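Local coordinates for protein UDP-glucose 4-epimerase (PDB 4WOK) that probably interconverts UDP-glucose and UDP-galactose, using a tightly bound NAD as the hydride carrier at C4 of the sugar, at residues N121-S126 and E248-A253; A79-A84 and R241-A246. The protein carries 2 engineered substitutions. All coordinates share one frame; numbering follows the deposited sequence.

Interaction 1 (N121-S126 and E248-A253); sequences NVIFSS and EHLKEA. With NAD (nicotinamide-adenine-dinucleotide), chain B.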
ATOM      1  N   ASN A 121      -2.593  18.965  -5.349  1.00 27.19           N
ATOM      2  CA  ASN A 121      -1.770  18.149  -4.468  1.00 27.26           C
ATOM      3  C   ASN A 121      -1.983  16.632  -4.600  1.00 30.81           C
ATOM      4  O   ASN A 121      -3.010  16.121  -4.173  1.00 37.47           O
ATOM      5  CB  ASN A 121      -2.029  18.581  -3.033  1.00 22.87           C
ATOM      6  CG  ASN A 121      -1.623  20.033  -2.792  1.00 31.73           C
ATOM      7  OD1 ASN A 121      -0.566  20.465  -3.241  1.00 32.19           O
ATOM      8  ND2 ASN A 121      -2.466  20.788  -2.098  1.00 28.21           N
ATOM      9  N   VAL A 122      -0.997  15.917  -5.144  1.00 21.98           N
ATOM     10  CA  VAL A 122      -1.159  14.473  -5.377  1.00 22.13           C
ATOM     11  C   VAL A 122      -0.298  13.633  -4.450  1.00 23.45           C
ATOM     12  O   VAL A 122       0.923  13.781  -4.403  1.00 25.46           O
ATOM     13  CB  VAL A 122      -0.839  14.102  -6.838  1.00 24.81           C
ATOM     14  CG1 VAL A 122      -0.906  12.578  -7.046  1.00 21.60           C
ATOM     15  CG2 VAL A 122      -1.811  14.822  -7.773  1.00 24.48           C
ATOM     16  N   ILE A 123      -0.952  12.755  -3.699  1.00 21.95           N
ATOM     17  CA  ILE A 123      -0.247  11.831  -2.830  1.00 19.98           C
ATOM     18  C   ILE A 123      -0.321  10.459  -3.493  1.00 26.03           C
ATOM     19  O   ILE A 123      -1.398   9.895  -3.613  1.00 23.70           O
ATOM     20  CB  ILE A 123      -0.858  11.776  -1.422  1.00 20.64           C
ATOM     21  CG1 ILE A 123      -1.040  13.191  -0.838  1.00 26.14           C
ATOM     22  CG2 ILE A 123      -0.034  10.853  -0.517  1.00 22.63           C
ATOM     23  CD1 ILE A 123       0.221  13.973  -0.769  1.00 35.22           C
ATOM     24  N   PHE A 124       0.822   9.945  -3.924  1.00 19.23           N
ATOM     25  CA  PHE A 124       0.891   8.734  -4.749  1.00 18.51           C
ATOM     26  C   PHE A 124       1.351   7.532  -3.938  1.00 22.80           C
ATOM     27  O   PHE A 124       2.424   7.553  -3.338  1.00 23.08           O
ATOM     28  CB  PHE A 124       1.844   8.936  -5.925  1.00 22.09           C
ATOM     29  CG  PHE A 124       1.989   7.707  -6.790  1.00 24.50           C
ATOM     30  CD1 PHE A 124       0.903   7.208  -7.496  1.00 25.82           C
ATOM     31  CD2 PHE A 124       3.196   7.033  -6.867  1.00 24.90           C
ATOM     32  CE1 PHE A 124       1.029   6.046  -8.291  1.00 27.04           C
ATOM     33  CE2 PHE A 124       3.335   5.869  -7.654  1.00 24.25           C
ATOM     34  CZ  PHE A 124       2.248   5.385  -8.367  1.00 22.67           C
ATOM     35  N   SER A 125       0.540   6.477  -3.913  1.00 20.82           N
ATOM     36  CA  SER A 125       0.921   5.272  -3.191  1.00 21.58           C
ATOM     37  C   SER A 125       1.804   4.439  -4.102  1.00 25.27           C
ATOM     38  O   SER A 125       1.336   3.837  -5.061  1.00 23.93           O
ATOM     39  CB  SER A 125      -0.315   4.478  -2.735  1.00 22.98           C
ATOM     40  OG  SER A 125      -0.221   4.144  -1.346  1.00 29.78           O
ATOM     41  N   SER A 126       3.095   4.429  -3.808  1.00 24.84           N
ATOM     42  CA  SER A 126       4.061   3.732  -4.633  1.00 25.47           C
ATOM     43  C   SER A 126       4.444   2.431  -3.948  1.00 26.63           C
ATOM     44  O   SER A 126       3.696   1.933  -3.115  1.00 33.14           O
ATOM     45  CB  SER A 126       5.286   4.616  -4.878  1.00 26.56           C
ATOM     46  OG  SER A 126       6.127   4.059  -5.876  1.00 25.75           O
ATOM     47  N   GLU A 248      -0.976  17.030   4.584  1.00 35.12           N
ATOM     48  CA  GLU A 248      -0.670  18.206   5.405  1.00 35.54           C
ATOM     49  C   GLU A 248       0.600  18.890   4.924  1.00 36.07           C
ATOM     50  O   GLU A 248       0.685  20.124   4.892  1.00 39.81           O
ATOM     51  CB  GLU A 248      -0.524  17.822   6.884  1.00 35.69           C
ATOM     52  CG  GLU A 248      -1.778  17.244   7.505  1.00 41.19           C
ATOM     53  CD  GLU A 248      -2.911  18.248   7.548  1.00 54.18           C
ATOM     54  OE1 GLU A 248      -4.087  17.822   7.492  1.00 51.08           O
ATOM     55  OE2 GLU A 248      -2.624  19.464   7.646  1.00 59.15           O
ATOM     56  N   HIS A 249       1.586  18.075   4.569  1.00 33.06           N
ATOM     57  CA  HIS A 249       2.871  18.565   4.092  1.00 38.88           C
ATOM     58  C   HIS A 249       2.712  19.467   2.872  1.00 35.02           C
ATOM     59  O   HIS A 249       3.299  20.538   2.809  1.00 34.11           O
ATOM     60  CB  HIS A 249       3.788  17.388   3.758  1.00 37.06           C
ATOM     61  CG  HIS A 249       5.092  17.782   3.138  1.00 39.35           C
ATOM     62  ND1 HIS A 249       6.187  18.177   3.880  1.00 41.93           N
ATOM     63  CD2 HIS A 249       5.483  17.829   1.841  1.00 38.56           C
ATOM     64  CE1 HIS A 249       7.191  18.453   3.069  1.00 42.11           C
ATOM     65  NE2 HIS A 249       6.790  18.246   1.824  1.00 39.62           N
ATOM     66  N   LEU A 250       1.925  19.022   1.896  1.00 33.47           N
ATOM     67  CA  LEU A 250       1.722  19.817   0.687  1.00 39.85           C
ATOM     68  C   LEU A 250       0.829  21.012   0.972  1.00 42.65           C
ATOM     69  O   LEU A 250       0.991  22.072   0.368  1.00 36.87           O
ATOM     70  CB  LEU A 250       1.128  18.967  -0.438  1.00 32.25           C
ATOM     71  CG  LEU A 250       2.045  17.865  -0.991  1.00 31.18           C
ATOM     72  CD1 LEU A 250       1.342  17.056  -2.080  1.00 27.86           C
ATOM     73  CD2 LEU A 250       3.341  18.460  -1.526  1.00 32.94           C
ATOM     74  N   LYS A 251      -0.116  20.850   1.893  1.00 45.06           N
ATOM     75  CA  LYS A 251      -0.970  21.969   2.279  1.00 50.74           C
ATOM     76  C   LYS A 251      -0.133  23.101   2.852  1.00 48.04           C
ATOM     77  O   LYS A 251      -0.368  24.267   2.547  1.00 50.74           O
ATOM     78  CB  LYS A 251      -2.021  21.535   3.298  1.00 59.21           C
ATOM     79  CG  LYS A 251      -3.343  21.102   2.696  1.00 62.79           C
ATOM     80  CD  LYS A 251      -4.367  20.791   3.785  1.00 64.67           C
ATOM     81  CE  LYS A 251      -4.698  22.025   4.610  1.00 62.41           C
ATOM     82  NZ  LYS A 251      -5.648  21.713   5.716  1.00 62.25           N
ATOM     83  N   GLU A 252       0.850  22.741   3.673  1.00 51.53           N
ATOM     84  CA  GLU A 252       1.715  23.713   4.343  1.00 54.15           C
ATOM     85  C   GLU A 252       2.877  24.139   3.452  1.00 53.61           C
ATOM     86  O   GLU A 252       3.973  24.421   3.949  1.00 49.83           O
ATOM     87  CB  GLU A 252       2.273  23.139   5.646  1.00 58.13           C
ATOM     88  CG  GLU A 252       1.242  22.679   6.663  1.00 71.01           C
ATOM     89  CD  GLU A 252       1.865  21.820   7.764  1.00 84.31           C
ATOM     90  OE1 GLU A 252       3.063  21.470   7.647  1.00 82.34           O
ATOM     91  OE2 GLU A 252       1.159  21.495   8.745  1.00 90.87           O
ATOM     92  N   ALA A 253       2.631  24.152   2.142  1.00 50.35           N
ATOM     93  CA  ALA A 253       3.596  24.606   1.140  1.00 56.17           C
ATOM     94  C   ALA A 253       4.895  23.795   1.103  1.00 57.47           C
ATOM     95  O   ALA A 253       5.938  24.309   0.699  1.00 58.91           O
ATOM     96  CB  ALA A 253       3.915  26.081   1.360  1.00 55.83           C
TER
HETATM   97  PA  NAD B 400      -6.868  -2.800  -3.203  1.00 18.84           P
HETATM   98  O1A NAD B 400      -7.016  -3.504  -4.538  1.00 20.23           O
HETATM   99  O2A NAD B 400      -7.625  -3.178  -1.964  1.00 19.51           O
HETATM  100  O5B NAD B 400      -7.396  -1.180  -3.520  1.00 21.21           O
HETATM  101  C5B NAD B 400      -7.261  -0.858  -4.887  1.00 15.40           C
HETATM  102  C4B NAD B 400      -8.480   0.053  -5.188  1.00 15.82           C
HETATM  103  O4B NAD B 400      -8.320   0.694  -6.461  1.00 18.45           O
HETATM  104  C3B NAD B 400      -9.656  -0.927  -5.275  1.00 16.03           C
HETATM  105  O3B NAD B 400     -10.709  -0.390  -4.515  1.00 16.55           O
HETATM  106  C2B NAD B 400      -9.973  -0.938  -6.791  1.00 14.48           C
HETATM  107  O2B NAD B 400     -11.314  -1.137  -7.010  1.00 15.62           O
HETATM  108  C1B NAD B 400      -9.549   0.522  -7.193  1.00 14.01           C
HETATM  109  N9A NAD B 400      -9.133   0.612  -8.607  1.00 15.86           N
HETATM  110  C8A NAD B 400      -8.213  -0.192  -9.315  1.00 17.63           C
HETATM  111  N7A NAD B 400      -8.056   0.203 -10.583  1.00 17.63           N
HETATM  112  C5A NAD B 400      -8.913   1.305 -10.704  1.00 20.33           C
HETATM  113  C6A NAD B 400      -9.206   2.152 -11.795  1.00 19.91           C
HETATM  114  N6A NAD B 400      -8.606   1.948 -13.015  1.00 14.20           N
HETATM  115  N1A NAD B 400     -10.083   3.171 -11.636  1.00 18.63           N
HETATM  116  C2A NAD B 400     -10.664   3.327 -10.402  1.00 14.25           C
HETATM  117  N3A NAD B 400     -10.487   2.586  -9.271  1.00 15.49           N
HETATM  118  C4A NAD B 400      -9.583   1.579  -9.478  1.00 15.97           C
HETATM  119  O3  NAD B 400      -5.262  -2.740  -3.135  1.00 18.72           O
HETATM  120  PN  NAD B 400      -4.609  -2.044  -1.831  1.00 23.39           P
HETATM  121  O1N NAD B 400      -5.463  -1.172  -0.954  1.00 20.36           O
HETATM  122  O2N NAD B 400      -3.624  -3.053  -1.356  1.00 29.35           O
HETATM  123  O5D NAD B 400      -3.362  -0.990  -2.397  1.00 34.97           O
HETATM  124  C5D NAD B 400      -3.833   0.021  -3.143  1.00 36.16           C
HETATM  125  C4D NAD B 400      -2.621   0.903  -3.442  1.00 23.04           C
HETATM  126  O4D NAD B 400      -1.533   0.568  -2.487  1.00 21.98           O
HETATM  127  C3D NAD B 400      -2.068   0.553  -4.839  1.00 26.13           C
HETATM  128  O3D NAD B 400      -1.527   1.736  -5.336  1.00 30.12           O
HETATM  129  C2D NAD B 400      -0.961  -0.446  -4.483  1.00 32.83           C
HETATM  130  O2D NAD B 400       0.071  -0.504  -5.384  1.00 40.86           O
HETATM  131  C1D NAD B 400      -0.402   0.305  -3.252  1.00 24.26           C
HETATM  132  N1N NAD B 400       0.521  -0.663  -2.470  1.00 25.24           N
HETATM  133  C2N NAD B 400      -0.089  -1.684  -1.745  1.00 26.59           C
HETATM  134  C3N NAD B 400       0.741  -2.580  -1.022  1.00 25.97           C
HETATM  135  C7N NAD B 400       0.095  -3.690  -0.236  1.00 31.14           C
HETATM  136  O7N NAD B 400       0.788  -4.466   0.430  1.00 25.78           O
HETATM  137  N7N NAD B 400      -1.279  -3.816  -0.278  1.00 20.89           N
HETATM  138  C4N NAD B 400       2.128  -2.420  -1.069  1.00 27.60           C
HETATM  139  C5N NAD B 400       2.704  -1.388  -1.809  1.00 32.73           C
HETATM  140  C6N NAD B 400       1.883  -0.502  -2.520  1.00 31.50           C
HETATM  141  O   HOH W   1      -1.528  23.514  -1.377  1.00 41.93           O
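In the parallel sheet of the NAD-binding Rossmann domain, Asn121 and Ile123 on strand 121-125 receive Leu250 from the last turn of helix 236-251. Leu250 is the residue of this last turn that turns in to the sheet. Its CD1 methyl meets Ile123 CD1 at 3.5 Å and Asn121 CB at 3.8 Å. The Leu250 side chain also touches Val174 of strand 172-177; a branched, apolar residue suits a spot where two strands are met. With the side chain of Ile123 folded at chi2 (-58°), CD1 turns back toward the start of the strand and so lies against the Leu250 methyl. Nearer the backbone, Leu250 CB comes within 3.6 Å of Asn121 OD1, the two side chains running past each other in opposite directions. The amide of Asn121 is held elsewhere: ND2 bonds to the carbonyl of Val78, and OD1 takes a weak bond from Arg172. ND2 also gives a hydrogen bond to a water (3.0 Å), which makes a weak one to Leu250 O. Asparagine fits here because its amide can make these bonds while its CB packs on Leu250. The helix stops here in a Schellman motif, with Ala253 at positive phi. At the strand's other end, Ser125 and Ser126 line the NAD pocket, as C-terminal strand ends do in Rossmann folds.

Interaction 2 (A79-A84 and R241-A246); sequences AVIHFA and RAHVLA. With NAD (nicotinamide-adenine-dinucleotide), chain B.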
ATOM      1  N   ALA A  79      -6.675  17.952  -2.067  1.00 23.37           N
ATOM      2  CA  ALA A  79      -5.630  16.994  -2.383  1.00 22.66           C
ATOM      3  C   ALA A  79      -6.254  15.754  -3.003  1.00 22.96           C
ATOM      4  O   ALA A  79      -7.442  15.476  -2.794  1.00 22.09           O
ATOM      5  CB  ALA A  79      -4.839  16.604  -1.133  1.00 22.70           C
ATOM      6  N   VAL A  80      -5.434  15.006  -3.738  1.00 19.53           N
ATOM      7  CA  VAL A  80      -5.833  13.735  -4.332  1.00 19.49           C
ATOM      8  C   VAL A  80      -4.872  12.655  -3.828  1.00 22.56           C
ATOM      9  O   VAL A  80      -3.660  12.820  -3.911  1.00 25.02           O
ATOM     10  CB  VAL A  80      -5.811  13.796  -5.876  1.00 22.67           C
ATOM     11  CG1 VAL A  80      -6.163  12.429  -6.502  1.00 19.34           C
ATOM     12  CG2 VAL A  80      -6.760  14.877  -6.372  1.00 22.57           C
ATOM     13  N   ILE A  81      -5.416  11.576  -3.269  1.00 19.45           N
ATOM     14  CA  ILE A  81      -4.596  10.443  -2.860  1.00 18.13           C
ATOM     15  C   ILE A  81      -4.882   9.287  -3.823  1.00 18.68           C
ATOM     16  O   ILE A  81      -6.028   8.872  -3.987  1.00 22.24           O
ATOM     17  CB  ILE A  81      -4.878  10.022  -1.425  1.00 18.88           C
ATOM     18  CG1 ILE A  81      -4.898  11.257  -0.506  1.00 19.89           C
ATOM     19  CG2 ILE A  81      -3.809   9.048  -0.951  1.00 19.21           C
ATOM     20  CD1 ILE A  81      -5.164  10.909   0.941  1.00 23.52           C
ATOM     21  N   HIS A  82      -3.826   8.787  -4.449  1.00 16.94           N
ATOM     22  CA  HIS A  82      -3.952   7.855  -5.563  1.00 16.73           C
ATOM     23  C   HIS A  82      -3.571   6.448  -5.108  1.00 21.26           C
ATOM     24  O   HIS A  82      -2.390   6.123  -5.003  1.00 18.70           O
ATOM     25  CB  HIS A  82      -3.071   8.321  -6.721  1.00 19.34           C
ATOM     26  CG  HIS A  82      -3.103   7.413  -7.916  1.00 16.93           C
ATOM     27  ND1 HIS A  82      -4.084   6.465  -8.100  1.00 18.97           N
ATOM     28  CD2 HIS A  82      -2.287   7.337  -8.994  1.00 21.62           C
ATOM     29  CE1 HIS A  82      -3.860   5.826  -9.244  1.00 23.81           C
ATOM     30  NE2 HIS A  82      -2.774   6.328  -9.797  1.00 19.73           N
ATOM     31  N   PHE A  83      -4.581   5.632  -4.815  1.00 16.90           N
ATOM     32  CA  PHE A  83      -4.399   4.213  -4.479  1.00 16.42           C
ATOM     33  C   PHE A  83      -4.843   3.271  -5.602  1.00 17.48           C
ATOM     34  O   PHE A  83      -4.797   2.053  -5.444  1.00 23.43           O
ATOM     35  CB  PHE A  83      -5.220   3.816  -3.249  1.00 17.02           C
ATOM     36  CG  PHE A  83      -4.819   4.499  -1.969  1.00 21.97           C
ATOM     37  CD1 PHE A  83      -3.683   4.104  -1.282  1.00 19.64           C
ATOM     38  CD2 PHE A  83      -5.620   5.498  -1.422  1.00 23.64           C
ATOM     39  CE1 PHE A  83      -3.330   4.723  -0.066  1.00 22.27           C
ATOM     40  CE2 PHE A  83      -5.274   6.109  -0.220  1.00 23.10           C
ATOM     41  CZ  PHE A  83      -4.129   5.719   0.452  1.00 19.81           C
ATOM     42  N   ALA A  84      -5.344   3.832  -6.693  1.00 15.86           N
ATOM     43  CA  ALA A  84      -6.069   3.043  -7.679  1.00 14.69           C
ATOM     44  C   ALA A  84      -5.096   2.333  -8.612  1.00 17.55           C
ATOM     45  O   ALA A  84      -4.679   2.864  -9.626  1.00 30.51           O
ATOM     46  CB  ALA A  84      -7.015   3.932  -8.469  1.00 14.71           C
ATOM     47  N   ARG A 241      -2.160   7.061   8.281  1.00 29.26           N
ATOM     48  CA  ARG A 241      -1.555   8.217   8.948  1.00 30.75           C
ATOM     49  C   ARG A 241      -0.552   8.949   8.045  1.00 31.29           C
ATOM     50  O   ARG A 241      -0.602  10.176   7.919  1.00 30.60           O
ATOM     51  CB  ARG A 241      -0.872   7.779  10.252  1.00 31.43           C
ATOM     52  CG  ARG A 241      -1.832   7.214  11.306  1.00 32.08           C
ATOM     53  CD  ARG A 241      -1.094   6.818  12.611  1.00 40.84           C
ATOM     54  NE  ARG A 241      -0.176   7.872  13.042  1.00 34.78           N
ATOM     55  CZ  ARG A 241       1.147   7.744  13.074  1.00 37.56           C
ATOM     56  NH1 ARG A 241       1.715   6.594  12.740  1.00 36.43           N
ATOM     57  NH2 ARG A 241       1.902   8.764  13.461  1.00 42.23           N
ATOM     58  N   ALA A 242       0.344   8.201   7.408  1.00 29.82           N
ATOM     59  CA  ALA A 242       1.378   8.812   6.576  1.00 29.81           C
ATOM     60  C   ALA A 242       0.803   9.516   5.343  1.00 32.33           C
ATOM     61  O   ALA A 242       1.295  10.569   4.931  1.00 30.25           O
ATOM     62  CB  ALA A 242       2.377   7.777   6.149  1.00 30.64           C
ATOM     63  N   HIS A 243      -0.219   8.925   4.736  1.00 30.45           N
ATOM     64  CA  HIS A 243      -0.806   9.529   3.544  1.00 27.13           C
ATOM     65  C   HIS A 243      -1.490  10.834   3.911  1.00 28.37           C
ATOM     66  O   HIS A 243      -1.473  11.793   3.132  1.00 27.57           O
ATOM     67  CB  HIS A 243      -1.790   8.574   2.871  1.00 26.47           C
ATOM     68  CG  HIS A 243      -1.133   7.469   2.103  1.00 25.40           C
ATOM     69  ND1 HIS A 243      -0.420   6.458   2.713  1.00 25.77           N
ATOM     70  CD2 HIS A 243      -1.084   7.214   0.772  1.00 24.51           C
ATOM     71  CE1 HIS A 243       0.037   5.626   1.789  1.00 30.64           C
ATOM     72  NE2 HIS A 243      -0.354   6.059   0.602  1.00 29.35           N
ATOM     73  N   VAL A 244      -2.079  10.896   5.107  1.00 31.86           N
ATOM     74  CA  VAL A 244      -2.705  12.150   5.521  1.00 29.08           C
ATOM     75  C   VAL A 244      -1.626  13.164   5.935  1.00 30.73           C
ATOM     76  O   VAL A 244      -1.748  14.363   5.648  1.00 30.57           O
ATOM     77  CB  VAL A 244      -3.735  11.943   6.661  1.00 29.56           C
ATOM     78  CG1 VAL A 244      -4.300  13.272   7.125  1.00 34.84           C
ATOM     79  CG2 VAL A 244      -4.865  11.033   6.184  1.00 28.54           C
ATOM     80  N   LEU A 245      -0.558  12.700   6.583  1.00 30.74           N
ATOM     81  CA  LEU A 245       0.547  13.617   6.878  1.00 33.05           C
ATOM     82  C   LEU A 245       1.094  14.213   5.574  1.00 36.33           C
ATOM     83  O   LEU A 245       1.459  15.380   5.517  1.00 32.70           O
ATOM     84  CB  LEU A 245       1.662  12.917   7.645  1.00 32.43           C
ATOM     85  CG  LEU A 245       1.441  12.654   9.133  1.00 39.79           C
ATOM     86  CD1 LEU A 245       2.533  11.732   9.641  1.00 38.30           C
ATOM     87  CD2 LEU A 245       1.427  13.959   9.945  1.00 35.00           C
ATOM     88  N   ALA A 246       1.132  13.402   4.521  1.00 30.60           N
ATOM     89  CA  ALA A 246       1.614  13.868   3.221  1.00 31.45           C
ATOM     90  C   ALA A 246       0.698  14.969   2.670  1.00 38.81           C
ATOM     91  O   ALA A 246       1.164  15.947   2.075  1.00 32.64           O
ATOM     92  CB  ALA A 246       1.718  12.688   2.240  1.00 28.45           C
TER
HETATM   93  PA  NAD B 400      -6.868  -2.800  -3.203  1.00 18.84           P
HETATM   94  O1A NAD B 400      -7.016  -3.504  -4.538  1.00 20.23           O
HETATM   95  O2A NAD B 400      -7.625  -3.178  -1.964  1.00 19.51           O
HETATM   96  O5B NAD B 400      -7.396  -1.180  -3.520  1.00 21.21           O
HETATM   97  C5B NAD B 400      -7.261  -0.858  -4.887  1.00 15.40           C
HETATM   98  C4B NAD B 400      -8.480   0.053  -5.188  1.00 15.82           C
HETATM   99  O4B NAD B 400      -8.320   0.694  -6.461  1.00 18.45           O
HETATM  100  C3B NAD B 400      -9.656  -0.927  -5.275  1.00 16.03           C
HETATM  101  O3B NAD B 400     -10.709  -0.390  -4.515  1.00 16.55           O
HETATM  102  C2B NAD B 400      -9.973  -0.938  -6.791  1.00 14.48           C
HETATM  103  O2B NAD B 400     -11.314  -1.137  -7.010  1.00 15.62           O
HETATM  104  C1B NAD B 400      -9.549   0.522  -7.193  1.00 14.01           C
HETATM  105  N9A NAD B 400      -9.133   0.612  -8.607  1.00 15.86           N
HETATM  106  C8A NAD B 400      -8.213  -0.192  -9.315  1.00 17.63           C
HETATM  107  N7A NAD B 400      -8.056   0.203 -10.583  1.00 17.63           N
HETATM  108  C5A NAD B 400      -8.913   1.305 -10.704  1.00 20.33           C
HETATM  109  C6A NAD B 400      -9.206   2.152 -11.795  1.00 19.91           C
HETATM  110  N6A NAD B 400      -8.606   1.948 -13.015  1.00 14.20           N
HETATM  111  N1A NAD B 400     -10.083   3.171 -11.636  1.00 18.63           N
HETATM  112  C2A NAD B 400     -10.664   3.327 -10.402  1.00 14.25           C
HETATM  113  N3A NAD B 400     -10.487   2.586  -9.271  1.00 15.49           N
HETATM  114  C4A NAD B 400      -9.583   1.579  -9.478  1.00 15.97           C
HETATM  115  O3  NAD B 400      -5.262  -2.740  -3.135  1.00 18.72           O
HETATM  116  PN  NAD B 400      -4.609  -2.044  -1.831  1.00 23.39           P
HETATM  117  O1N NAD B 400      -5.463  -1.172  -0.954  1.00 20.36           O
HETATM  118  O2N NAD B 400      -3.624  -3.053  -1.356  1.00 29.35           O
HETATM  119  O5D NAD B 400      -3.362  -0.990  -2.397  1.00 34.97           O
HETATM  120  C5D NAD B 400      -3.833   0.021  -3.143  1.00 36.16           C
HETATM  121  C4D NAD B 400      -2.621   0.903  -3.442  1.00 23.04           C
HETATM  122  O4D NAD B 400      -1.533   0.568  -2.487  1.00 21.98           O
HETATM  123  C3D NAD B 400      -2.068   0.553  -4.839  1.00 26.13           C
HETATM  124  O3D NAD B 400      -1.527   1.736  -5.336  1.00 30.12           O
HETATM  125  C2D NAD B 400      -0.961  -0.446  -4.483  1.00 32.83           C
HETATM  126  O2D NAD B 400       0.071  -0.504  -5.384  1.00 40.86           O
HETATM  127  C1D NAD B 400      -0.402   0.305  -3.252  1.00 24.26           C
HETATM  128  N1N NAD B 400       0.521  -0.663  -2.470  1.00 25.24           N
HETATM  129  C2N NAD B 400      -0.089  -1.684  -1.745  1.00 26.59           C
HETATM  130  C3N NAD B 400       0.741  -2.580  -1.022  1.00 25.97           C
HETATM  131  C7N NAD B 400       0.095  -3.690  -0.236  1.00 31.14           C
HETATM  132  O7N NAD B 400       0.788  -4.466   0.430  1.00 25.78           O
HETATM  133  N7N NAD B 400      -1.279  -3.816  -0.278  1.00 20.89           N
HETATM  134  C4N NAD B 400       2.128  -2.420  -1.069  1.00 27.60           C
HETATM  135  C5N NAD B 400       2.704  -1.388  -1.809  1.00 32.73           C
HETATM  136  C6N NAD B 400       1.883  -0.502  -2.520  1.00 31.50           C
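The aromatic contact joins Phe83, just past the end of strand 79-82, to His243 of helix 236-251. Phe83 CE1 lies over one face of the imidazole, 3.3 Å from His243 NE2, and CZ is 3.4 Å from His243 CD2. The rings are inclined by 31° with centroids 4.8 Å apart, an oblique pairing. The apolar part is carried by Ile81, whose CG2 touches the imidazole near its plane, 3.7 Å from His243 CD2, as befits a beta-branched residue on a buried strand. Polar bonds fix the histidine's rotation: ND1 bonds to Leu239 O one helical turn earlier, and NE2 to the hydroxyl of Ser125, so both nitrogens of this buried ring are satisfied. Cofactor contacts gather round Phe83, whose O is 3.2 Å from NAD C3D and whose ring edge faces NAD C4D. With CG beside its backbone N (chi1 -64°), the ring projects away from NAD toward the helix. Here it sits between strand 13-17 (Val16), strand 121-125 (Ser125) and helix 22-33 (Ile23, Thr27), while Val244 packs helix 236-251 against helix 22-33 at Leu30 and Leu31.

Followed from the N terminus, the chain lays down 79-84, then 121-126, and only much later 241-246, within helix 236-251, and 248-253, the end of that helix and the turn after it. Interaction 2 closes a loop of 156 intervening residues; interaction 1 closes one of 121. Their segments alternate, so the loops cross rather than nest. The two strands are neighbours in the parallel sheet, joined by probable hydrogen bonds from Val80 N to Asn121 O and from Ile123 N to Val80 O, and Ser125 OG packs on Phe83 CE1. Together the contacts run helix 236-251 back along the adjacent strands, interaction 2 nearer the NAD and interaction 1 near the N-terminal end of strand 121-125, away from it.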